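Local coordinates for type-2 restriction enzyme AgeI (Thalassobius gelatinovorus, PDB 5DWA), which recognises the double-stranded DNA sequence 5'-ACCGGT-3' and cleaves it after the first A, leaving fragments with 5'-phosphates, at residues G131-D142 with D177-E188; S239-S247 with R255-S263. All blocks are in the same frame, centred on the assembly; numbering follows the deposited sequence.

Contact 1: residues G131-D142 with D177-E188. With nucleotides of chain C.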
loop_
_atom_site.group_PDB
_atom_site.type_symbol
_atom_site.label_atom_id
_atom_site.label_comp_id
_atom_site.label_asym_id
_atom_site.label_seq_id
_atom_site.Cartn_x
_atom_site.Cartn_y
_atom_site.Cartn_z
ATOM N N GLY A 131 14.320 5.911 20.504
ATOM C CA GLY A 131 14.886 7.209 20.201
ATOM C C GLY A 131 14.506 7.700 18.820
ATOM O O GLY A 131 15.228 8.503 18.235
ATOM N N VAL A 132 13.380 7.220 18.292
ATOM C CA VAL A 132 12.946 7.608 16.948
ATOM C C VAL A 132 11.526 8.173 16.895
ATOM O O VAL A 132 10.971 8.374 15.814
ATOM C CB VAL A 132 13.026 6.419 15.937
ATOM C CG1 VAL A 132 14.460 5.936 15.773
ATOM C CG2 VAL A 132 12.101 5.273 16.339
ATOM N N ALA A 133 10.933 8.450 18.048
ATOM C CA ALA A 133 9.570 8.969 18.078
ATOM C C ALA A 133 9.476 10.324 17.395
ATOM O O ALA A 133 10.387 11.139 17.520
ATOM C CB ALA A 133 9.080 9.076 19.513
ATOM N N ASP A 134 8.372 10.541 16.678
ATOM C CA ASP A 134 8.070 11.802 15.989
ATOM C C ASP A 134 9.009 12.152 14.841
ATOM O O ASP A 134 9.073 13.301 14.415
ATOM C CB ASP A 134 8.051 12.954 16.997
ATOM C CG ASP A 134 7.041 12.729 18.084
ATOM O OD1 ASP A 134 5.834 12.696 17.756
ATOM O OD2 ASP A 134 7.449 12.565 19.251
ATOM N N ARG A 135 9.730 11.167 14.331
ATOM C CA ARG A 135 10.472 11.373 13.092
ATOM C C ARG A 135 9.623 10.919 11.917
ATOM O O ARG A 135 8.880 9.946 12.024
ATOM C CB ARG A 135 11.796 10.620 13.126
ATOM C CG ARG A 135 12.702 11.083 14.247
ATOM C CD ARG A 135 13.987 10.298 14.274
ATOM N NE ARG A 135 14.758 10.577 15.477
ATOM C CZ ARG A 135 16.083 10.648 15.514
ATOM N NH1 ARG A 135 16.786 10.474 14.405
ATOM N NH2 ARG A 135 16.703 10.902 16.659
ATOM N N VAL A 136 9.730 11.633 10.801
ATOM C CA VAL A 136 8.911 11.359 9.625
ATOM C C VAL A 136 9.120 9.938 9.103
ATOM O O VAL A 136 10.216 9.592 8.665
ATOM C CB VAL A 136 9.218 12.363 8.496
ATOM C CG1 VAL A 136 8.323 12.101 7.295
ATOM C CG2 VAL A 136 9.037 13.787 8.999
ATOM N N GLY A 137 8.067 9.126 9.181
ATOM C CA GLY A 137 8.081 7.756 8.690
ATOM C C GLY A 137 8.463 6.670 9.692
ATOM O O GLY A 137 8.362 5.477 9.383
ATOM N N SER A 138 8.875 7.068 10.893
ATOM C CA SER A 138 9.428 6.116 11.862
ATOM C C SER A 138 8.424 5.092 12.406
ATOM O O SER A 138 8.826 4.071 12.960
ATOM C CB SER A 138 10.061 6.873 13.036
ATOM O OG SER A 138 9.074 7.539 13.801
ATOM N N ARG A 139 7.129 5.342 12.243
ATOM C CA ARG A 139 6.121 4.408 12.753
ATOM C C ARG A 139 6.106 3.059 12.040
ATOM O O ARG A 139 5.578 2.079 12.573
ATOM C CB ARG A 139 4.723 5.025 12.663
ATOM C CG ARG A 139 4.569 6.322 13.440
ATOM C CD ARG A 139 3.143 6.504 13.942
ATOM N NE ARG A 139 3.052 6.401 15.397
ATOM C CZ ARG A 139 2.310 5.505 16.041
ATOM N NH1 ARG A 139 1.581 4.629 15.364
ATOM N NH2 ARG A 139 2.287 5.490 17.364
ATOM N N LYS A 140 6.683 3.006 10.844
ATOM C CA LYS A 140 6.640 1.773 10.048
ATOM C C LYS A 140 7.722 0.799 10.500
ATOM O O LYS A 140 8.741 0.596 9.824
ATOM C CB LYS A 140 6.770 2.075 8.547
ATOM C CG LYS A 140 6.570 0.874 7.615
ATOM C CD LYS A 140 5.263 0.121 7.883
ATOM C CE LYS A 140 4.874 -0.734 6.666
ATOM N NZ LYS A 140 3.823 -1.738 6.980
ATOM N N VAL A 141 7.489 0.217 11.673
ATOM C CA VAL A 141 8.294 -0.879 12.200
ATOM C C VAL A 141 7.332 -1.718 13.023
ATOM O O VAL A 141 6.420 -1.173 13.645
ATOM C CB VAL A 141 9.500 -0.368 13.020
ATOM C CG1 VAL A 141 9.049 0.439 14.227
ATOM C CG2 VAL A 141 10.399 -1.523 13.424
ATOM N N ASP A 142 7.502 -3.036 13.008
ATOM C CA ASP A 142 6.439 -3.923 13.481
ATOM C C ASP A 142 6.698 -4.638 14.802
ATOM O O ASP A 142 5.803 -4.746 15.631
ATOM C CB ASP A 142 6.145 -4.950 12.385
ATOM C CG ASP A 142 5.873 -4.290 11.058
ATOM O OD1 ASP A 142 5.023 -3.378 11.027
ATOM O OD2 ASP A 142 6.529 -4.646 10.063
ATOM N N ASP A 177 7.705 1.433 1.966
ATOM C CA ASP A 177 7.139 2.115 3.139
ATOM C C ASP A 177 8.077 2.008 4.336
ATOM O O ASP A 177 8.104 2.889 5.196
ATOM C CB ASP A 177 5.777 1.532 3.556
ATOM C CG ASP A 177 4.713 1.655 2.486
ATOM O OD1 ASP A 177 4.986 2.228 1.410
ATOM O OD2 ASP A 177 3.586 1.169 2.732
ATOM N N ASP A 178 8.815 0.903 4.402
ATOM C CA ASP A 178 9.703 0.628 5.532
ATOM C C ASP A 178 11.062 1.285 5.412
ATOM O O ASP A 178 11.771 1.411 6.395
ATOM C CB ASP A 178 9.927 -0.874 5.683
ATOM C CG ASP A 178 8.662 -1.618 6.030
ATOM O OD1 ASP A 178 8.416 -1.823 7.242
ATOM O OD2 ASP A 178 7.925 -1.992 5.092
ATOM N N ILE A 179 11.448 1.687 4.207
ATOM C CA ILE A 179 12.813 2.156 4.004
ATOM C C ILE A 179 13.154 3.430 4.800
ATOM O O ILE A 179 14.193 3.476 5.449
ATOM C CB ILE A 179 13.095 2.374 2.504
ATOM C CG1 ILE A 179 13.145 1.021 1.800
ATOM C CG2 ILE A 179 14.399 3.119 2.296
ATOM C CD1 ILE A 179 13.197 1.128 0.279
ATOM N N PRO A 180 12.275 4.450 4.794
ATOM C CA PRO A 180 12.681 5.613 5.599
ATOM C C PRO A 180 12.790 5.292 7.092
ATOM O O PRO A 180 13.749 5.721 7.719
ATOM C CB PRO A 180 11.569 6.633 5.325
ATOM C CG PRO A 180 11.035 6.243 3.974
ATOM C CD PRO A 180 11.078 4.743 3.982
ATOM N N ALA A 181 11.845 4.533 7.639
ATOM C CA ALA A 181 11.939 4.115 9.037
ATOM C C ALA A 181 13.230 3.349 9.280
ATOM O O ALA A 181 13.917 3.567 10.275
ATOM C CB ALA A 181 10.739 3.259 9.426
ATOM N N SER A 182 13.562 2.451 8.362
ATOM C CA SER A 182 14.729 1.604 8.528
ATOM C C SER A 182 16.014 2.419 8.529
ATOM O O SER A 182 16.900 2.187 9.349
ATOM C CB SER A 182 14.776 0.542 7.432
ATOM O OG SER A 182 15.851 -0.349 7.657
ATOM N N ARG A 183 16.117 3.366 7.607
ATOM C CA ARG A 183 17.298 4.212 7.549
ATOM C C ARG A 183 17.450 5.026 8.825
ATOM O O ARG A 183 18.557 5.209 9.329
ATOM C CB ARG A 183 17.228 5.140 6.340
ATOM C CG ARG A 183 17.422 4.438 5.022
ATOM C CD ARG A 183 17.346 5.431 3.877
ATOM N NE ARG A 183 17.458 4.770 2.583
ATOM C CZ ARG A 183 17.276 5.382 1.418
ATOM N NH1 ARG A 183 16.977 6.675 1.387
ATOM N NH2 ARG A 183 17.397 4.705 0.288
ATOM N N ILE A 184 16.328 5.510 9.350
ATOM C CA ILE A 184 16.345 6.281 10.588
ATOM C C ILE A 184 16.832 5.408 11.745
ATOM O O ILE A 184 17.697 5.812 12.525
ATOM C CB ILE A 184 14.951 6.861 10.895
ATOM C CG1 ILE A 184 14.637 8.001 9.921
ATOM C CG2 ILE A 184 14.863 7.358 12.330
ATOM C CD1 ILE A 184 13.160 8.373 9.847
ATOM N N MET A 185 16.283 4.201 11.848
ATOM C CA MET A 185 16.711 3.267 12.879
ATOM C C MET A 185 18.203 2.939 12.812
ATOM O O MET A 185 18.892 2.966 13.830
ATOM C CB MET A 185 15.897 1.979 12.785
ATOM C CG MET A 185 14.436 2.171 13.121
ATOM S SD MET A 185 13.418 0.736 12.708
ATOM C CE MET A 185 14.166 -0.487 13.780
ATOM N N MET A 186 18.700 2.619 11.623
ATOM C CA MET A 186 20.101 2.247 11.467
ATOM C C MET A 186 20.991 3.442 11.793
ATOM O O MET A 186 22.065 3.282 12.367
ATOM C CB MET A 186 20.364 1.725 10.045
ATOM C CG MET A 186 19.555 0.470 9.696
ATOM S SD MET A 186 19.754 -0.108 8.002
ATOM C CE MET A 186 21.403 -0.794 8.089
ATOM N N GLY A 187 20.516 4.638 11.447
ATOM C CA GLY A 187 21.233 5.864 11.769
ATOM C C GLY A 187 21.356 6.095 13.264
ATOM O O GLY A 187 22.295 6.752 13.722
ATOM N N GLU A 188 20.409 5.568 14.031
ATOM C CA GLU A 188 20.443 5.690 15.486
ATOM C C GLU A 188 21.050 4.454 16.135
ATOM O O GLU A 188 20.847 4.200 17.325
ATOM C CB GLU A 188 19.036 5.945 16.039
ATOM C CG GLU A 188 18.385 7.224 15.519
ATOM C CD GLU A 188 19.197 8.477 15.825
ATOM O OE1 GLU A 188 19.946 8.488 16.824
ATOM O OE2 GLU A 188 19.082 9.459 15.062
ATOM P P DC C 5 0.797 -0.906 7.254
ATOM O OP1 DC C 5 1.851 -0.801 8.294
ATOM O OP2 DC C 5 0.920 -0.136 5.999
ATOM O "O5'" DC C 5 0.609 -2.448 6.894
ATOM C "C5'" DC C 5 0.418 -3.399 7.927
ATOM C "C4'" DC C 5 -0.702 -4.351 7.566
ATOM O "O4'" DC C 5 -1.943 -3.636 7.564
ATOM C "C3'" DC C 5 -0.579 -4.944 6.177
ATOM O "O3'" DC C 5 0.159 -6.140 6.271
ATOM C "C2'" DC C 5 -2.040 -5.205 5.773
ATOM C "C1'" DC C 5 -2.844 -4.227 6.643
ATOM N N1 DC C 5 -3.517 -3.115 5.889
ATOM C C2 DC C 5 -4.915 -3.042 5.856
ATOM O O2 DC C 5 -5.568 -3.905 6.443
ATOM N N3 DC C 5 -5.512 -2.024 5.190
ATOM C C4 DC C 5 -4.762 -1.101 4.568
ATOM N N4 DC C 5 -5.393 -0.112 3.927
ATOM C C5 DC C 5 -3.339 -1.150 4.599
ATOM C C6 DC C 5 -2.762 -2.160 5.256
HETATM O O HOH W 1 8.984 4.820 6.811
HETATM O O HOH W 2 6.390 -3.615 7.586
#
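Val132, buried, lays CG1 3.7 Å from CG2 of Ile184, so that two branched side chains fill the seam between loop and helix. Exposed Arg135 passes its CD by the same Ile184 methyl and reaches Glu188 in a salt bridge, NH1 to OE2 2.6 Å. That bond is bent: NH1 meets the oxygen from above the carboxylate plane, the flat groups 74° apart. Gly137, with positive phi, comes close to the helix where a side chain would press on Pro180; its O lies 3.3 Å from CB of the small Ala181. A water joins Gly137 O, Asp177 O and Ala181 N. Lys140 leaves with CG anti to its N (chi1 -173°) and bends at chi2, which carries it past Asp178 to donate from NZ to OP1 of DC5 of chain C at 2.5 Å, gripping the DNA phosphate. Val141 CG2 rests 3.8 Å from SD of Met185. A second water lies 2.7 Å from both Asp142 OD2 and Asp178 OD1, though its protons cannot serve every acceptor nearby; Ala167 N and His166 ND1 bond these oxygens too. The loop enters strand 143-148 of the nuclease sheet from helix 123-130, packed on helix 178-187, whose Ala181 and Met185 touch strand 159-168.

Contact 2: residues S239-S247 with R255-S263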
loop_
_atom_site.group_PDB
_atom_site.type_symbol
_atom_site.label_atom_id
_atom_site.label_comp_id
_atom_site.label_asym_id
_atom_site.label_seq_id
_atom_site.Cartn_x
_atom_site.Cartn_y
_atom_site.Cartn_z
ATOM N N SER A 239 14.300 -14.291 4.603
ATOM C CA SER A 239 13.137 -14.758 3.873
ATOM C C SER A 239 12.838 -16.195 4.236
ATOM O O SER A 239 13.752 -17.002 4.424
ATOM C CB SER A 239 13.352 -14.635 2.366
ATOM O OG SER A 239 12.277 -15.261 1.676
ATOM N N TYR A 240 11.552 -16.512 4.322
ATOM C CA TYR A 240 11.131 -17.873 4.624
ATOM C C TYR A 240 10.431 -18.484 3.424
ATOM O O TYR A 240 9.660 -19.435 3.547
ATOM C CB TYR A 240 10.245 -17.889 5.870
ATOM C CG TYR A 240 10.982 -17.309 7.052
ATOM C CD1 TYR A 240 10.799 -15.980 7.429
ATOM C CD2 TYR A 240 11.913 -18.070 7.748
ATOM C CE1 TYR A 240 11.503 -15.437 8.503
ATOM C CE2 TYR A 240 12.622 -17.533 8.814
ATOM C CZ TYR A 240 12.407 -16.217 9.184
ATOM O OH TYR A 240 13.115 -15.674 10.236
ATOM N N ASN A 241 10.711 -17.916 2.258
ATOM C CA ASN A 241 10.369 -18.572 1.007
ATOM C C ASN A 241 11.595 -19.334 0.549
ATOM O O ASN A 241 12.597 -18.718 0.197
ATOM C CB ASN A 241 9.938 -17.549 -0.046
ATOM C CG ASN A 241 9.374 -18.195 -1.298
ATOM O OD1 ASN A 241 9.714 -19.329 -1.632
ATOM N ND2 ASN A 241 8.500 -17.474 -1.997
ATOM N N LEU A 242 11.527 -20.666 0.549
ATOM C CA LEU A 242 12.684 -21.466 0.148
ATOM C C LEU A 242 13.142 -21.186 -1.293
ATOM O O LEU A 242 14.261 -21.540 -1.660
ATOM C CB LEU A 242 12.384 -22.955 0.315
ATOM C CG LEU A 242 12.016 -23.390 1.734
ATOM C CD1 LEU A 242 11.824 -24.911 1.807
ATOM C CD2 LEU A 242 13.068 -22.913 2.729
ATOM N N ARG A 243 12.289 -20.550 -2.101
ATOM C CA ARG A 243 12.658 -20.175 -3.473
ATOM C C ARG A 243 13.402 -18.849 -3.591
ATOM O O ARG A 243 13.953 -18.540 -4.649
ATOM C CB ARG A 243 11.417 -20.115 -4.362
ATOM C CG ARG A 243 10.762 -21.461 -4.549
ATOM C CD ARG A 243 9.718 -21.422 -5.649
ATOM N NE ARG A 243 8.873 -22.599 -5.544
ATOM C CZ ARG A 243 7.888 -22.720 -4.656
ATOM N NH1 ARG A 243 7.617 -21.722 -3.816
ATOM N NH2 ARG A 243 7.174 -23.832 -4.598
ATOM N N THR A 244 13.421 -18.062 -2.517
ATOM C CA THR A 244 14.176 -16.822 -2.516
ATOM C C THR A 244 15.649 -17.140 -2.729
ATOM O O THR A 244 16.185 -18.047 -2.093
ATOM C CB THR A 244 14.013 -16.045 -1.187
ATOM O OG1 THR A 244 12.623 -15.780 -0.943
ATOM C CG2 THR A 244 14.790 -14.736 -1.232
ATOM N N SER A 245 16.294 -16.413 -3.636
ATOM C CA SER A 245 17.725 -16.584 -3.835
ATOM C C SER A 245 18.482 -15.806 -2.772
ATOM O O SER A 245 18.274 -14.606 -2.619
ATOM C CB SER A 245 18.148 -16.123 -5.227
ATOM O OG SER A 245 17.545 -16.929 -6.223
ATOM N N PRO A 246 19.359 -16.493 -2.032
ATOM C CA PRO A 246 20.171 -15.780 -1.044
ATOM C C PRO A 246 21.191 -14.874 -1.711
ATOM O O PRO A 246 21.506 -15.031 -2.892
ATOM C CB PRO A 246 20.860 -16.907 -0.271
ATOM C CG PRO A 246 20.843 -18.073 -1.201
ATOM C CD PRO A 246 19.573 -17.948 -1.979
ATOM N N SER A 247 21.691 -13.915 -0.947
ATOM C CA SER A 247 22.764 -13.058 -1.414
ATOM C C SER A 247 24.028 -13.867 -1.673
ATOM O O SER A 247 24.258 -14.890 -1.028
ATOM C CB SER A 247 23.049 -11.966 -0.385
ATOM O OG SER A 247 21.955 -11.078 -0.274
ATOM N N ARG A 255 25.083 -5.735 3.090
ATOM C CA ARG A 255 23.857 -6.262 3.682
ATOM C C ARG A 255 23.379 -7.456 2.877
ATOM O O ARG A 255 23.485 -7.464 1.651
ATOM C CB ARG A 255 22.774 -5.186 3.727
ATOM C CG ARG A 255 23.231 -3.879 4.368
ATOM C CD ARG A 255 23.660 -4.093 5.805
ATOM N NE ARG A 255 24.040 -2.831 6.437
ATOM C CZ ARG A 255 24.379 -2.704 7.716
ATOM N NH1 ARG A 255 24.388 -3.762 8.513
ATOM N NH2 ARG A 255 24.708 -1.512 8.197
ATOM N N HIS A 256 22.818 -8.448 3.563
ATOM C CA HIS A 256 22.517 -9.717 2.920
ATOM C C HIS A 256 21.069 -10.157 3.051
ATOM O O HIS A 256 20.377 -9.783 3.994
ATOM C CB HIS A 256 23.423 -10.803 3.491
ATOM C CG HIS A 256 24.859 -10.649 3.103
ATOM N ND1 HIS A 256 25.668 -9.659 3.618
ATOM C CD2 HIS A 256 25.627 -11.356 2.243
ATOM C CE1 HIS A 256 26.877 -9.766 3.093
ATOM N NE2 HIS A 256 26.878 -10.789 2.257
ATOM N N ILE A 257 20.630 -10.935 2.067
ATOM C CA ILE A 257 19.384 -11.690 2.132
ATOM C C ILE A 257 19.712 -13.130 2.521
ATOM O O ILE A 257 20.512 -13.798 1.849
ATOM C CB ILE A 257 18.634 -11.665 0.786
ATOM C CG1 ILE A 257 18.128 -10.257 0.474
ATOM C CG2 ILE A 257 17.467 -12.644 0.796
ATOM C CD1 ILE A 257 17.877 -10.009 -1.003
ATOM N N TYR A 258 19.117 -13.584 3.623
ATOM C CA TYR A 258 19.245 -14.959 4.108
ATOM C C TYR A 258 17.931 -15.706 3.909
ATOM O O TYR A 258 16.860 -15.107 3.935
ATOM C CB TYR A 258 19.645 -14.985 5.588
ATOM C CG TYR A 258 20.951 -14.280 5.869
ATOM C CD1 TYR A 258 22.168 -14.911 5.633
ATOM C CD2 TYR A 258 20.970 -12.979 6.356
ATOM C CE1 TYR A 258 23.369 -14.265 5.878
ATOM C CE2 TYR A 258 22.161 -12.328 6.602
ATOM C CZ TYR A 258 23.356 -12.974 6.362
ATOM O OH TYR A 258 24.543 -12.320 6.613
ATOM N N VAL A 259 18.023 -17.016 3.715
ATOM C CA VAL A 259 16.853 -17.824 3.386
ATOM C C VAL A 259 16.830 -19.073 4.255
ATOM O O VAL A 259 17.843 -19.763 4.382
ATOM C CB VAL A 259 16.847 -18.236 1.891
ATOM C CG1 VAL A 259 15.603 -19.047 1.554
ATOM C CG2 VAL A 259 16.936 -17.012 0.989
ATOM N N SER A 260 15.680 -19.378 4.850
ATOM C CA SER A 260 15.576 -20.572 5.686
ATOM C C SER A 260 14.153 -21.066 5.809
ATOM O O SER A 260 13.210 -20.380 5.416
ATOM C CB SER A 260 16.133 -20.308 7.089
ATOM O OG SER A 260 15.213 -19.581 7.888
ATOM N N GLY A 261 14.012 -22.269 6.359
ATOM C CA GLY A 261 12.721 -22.759 6.795
ATOM C C GLY A 261 12.313 -21.994 8.041
ATOM O O GLY A 261 13.092 -21.198 8.575
ATOM N N PHE A 262 11.100 -22.227 8.521
ATOM C CA PHE A 262 10.575 -21.435 9.625
ATOM C C PHE A 262 10.641 -22.180 10.951
ATOM O O PHE A 262 11.114 -21.642 11.949
ATOM C CB PHE A 262 9.139 -21.006 9.327
ATOM C CG PHE A 262 8.592 -20.002 10.295
ATOM C CD1 PHE A 262 8.989 -18.676 10.236
ATOM C CD2 PHE A 262 7.659 -20.377 11.250
ATOM C CE1 PHE A 262 8.475 -17.741 11.118
ATOM C CE2 PHE A 262 7.141 -19.449 12.142
ATOM C CZ PHE A 262 7.556 -18.127 12.074
ATOM N N SER A 263 10.172 -23.418 10.961
ATOM C CA SER A 263 10.201 -24.221 12.173
ATOM C C SER A 263 11.623 -24.657 12.508
ATOM O O SER A 263 12.477 -24.755 11.624
ATOM C CB SER A 263 9.302 -25.445 12.017
ATOM O OG SER A 263 9.836 -26.323 11.046
HETATM O O HOH W 3 15.557 -16.840 6.811
HETATM O O HOH W 4 23.464 -14.968 2.178
#
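Backbone bonds join Ser239 to the strand at 257-259 in parallel register: Ser239 N donates to Tyr258 O at 2.8 Å, and Ser239 O receives Ser260 N at 3.1 Å, the first almost straight, the second slightly bent. Further along, Ser247 is fastened twice to Ile257. Its N donates to Ile257 O on a lone pair in the carbonyl plane, and its OG, turned back beside its own N (chi1 -66°), accepts from Ile257 N at 2.7 Å with an angle of 173°; Glu229 also bonds this hydroxyl. A short polar side chain suits this place because it supplies an acceptor close to the main chain.

Side-chain bonds shape the intervening turn. Ser239 OG accepts from Asn241 N in an ST turn and donates to Thr244 OG1 at 2.7 Å, while Asn241 OD1 takes Arg243 N in an Asx turn. Thr244 OG1 also bonds Asp198. With an alanine in place of Ser239 the hydroxyl is gone, and the turn is likely to shift, since Asn241 N loses its acceptor and Thr244 OG1 this donor.

Val259 packs its methyls against the turn: CG1 lies 3.3 Å from the carbonyl Asn241 O, while CG2 makes apolar contacts with CB of Thr244 and with Pro246. CG2 of Thr244 also meets that of Ile257.

The aromatic pair is T-shaped: the edge of Phe262 points at the face of Tyr240, with CD1 over the ring centre and planes at 86°. Gly261 O lies at the tyrosine's edge, 3.4 Å from CD2, and Tyr104 bonds its hydroxyl.

The contact lies at one border of the mixed sheet of this PD-(D/E)XK nuclease, pairing strand 236-239 with outermost strand 257-259. Helix 223-230 covers Ile257, helix 63-78 meets Leu242 and Phe262, and helix 268-277 touches Tyr240.

Overall arrangement
From the N terminus, the chain passes a two-stranded hairpin, several helices and edge strand 113-117 before helix 123-130 leads into contact 1. Its loop runs into strand 143-148; strand 159-168 follows, and helix 178-187 returns to close a loop of 34 intervening residues. The chain then adds strand 191-196, helix 223-230 and strand 236-239, after which contact 2 closes a short loop of seven residues. The two loops lie in series, neither nesting nor crossing. Their centres are 24 Å apart, yet CE of Met186 meets NH2 of Arg255 at 3.4 Å. Contact 1 ties a helix and loop to the sheet beside the DNA and second subunit; contact 2 finishes one border of the sheet.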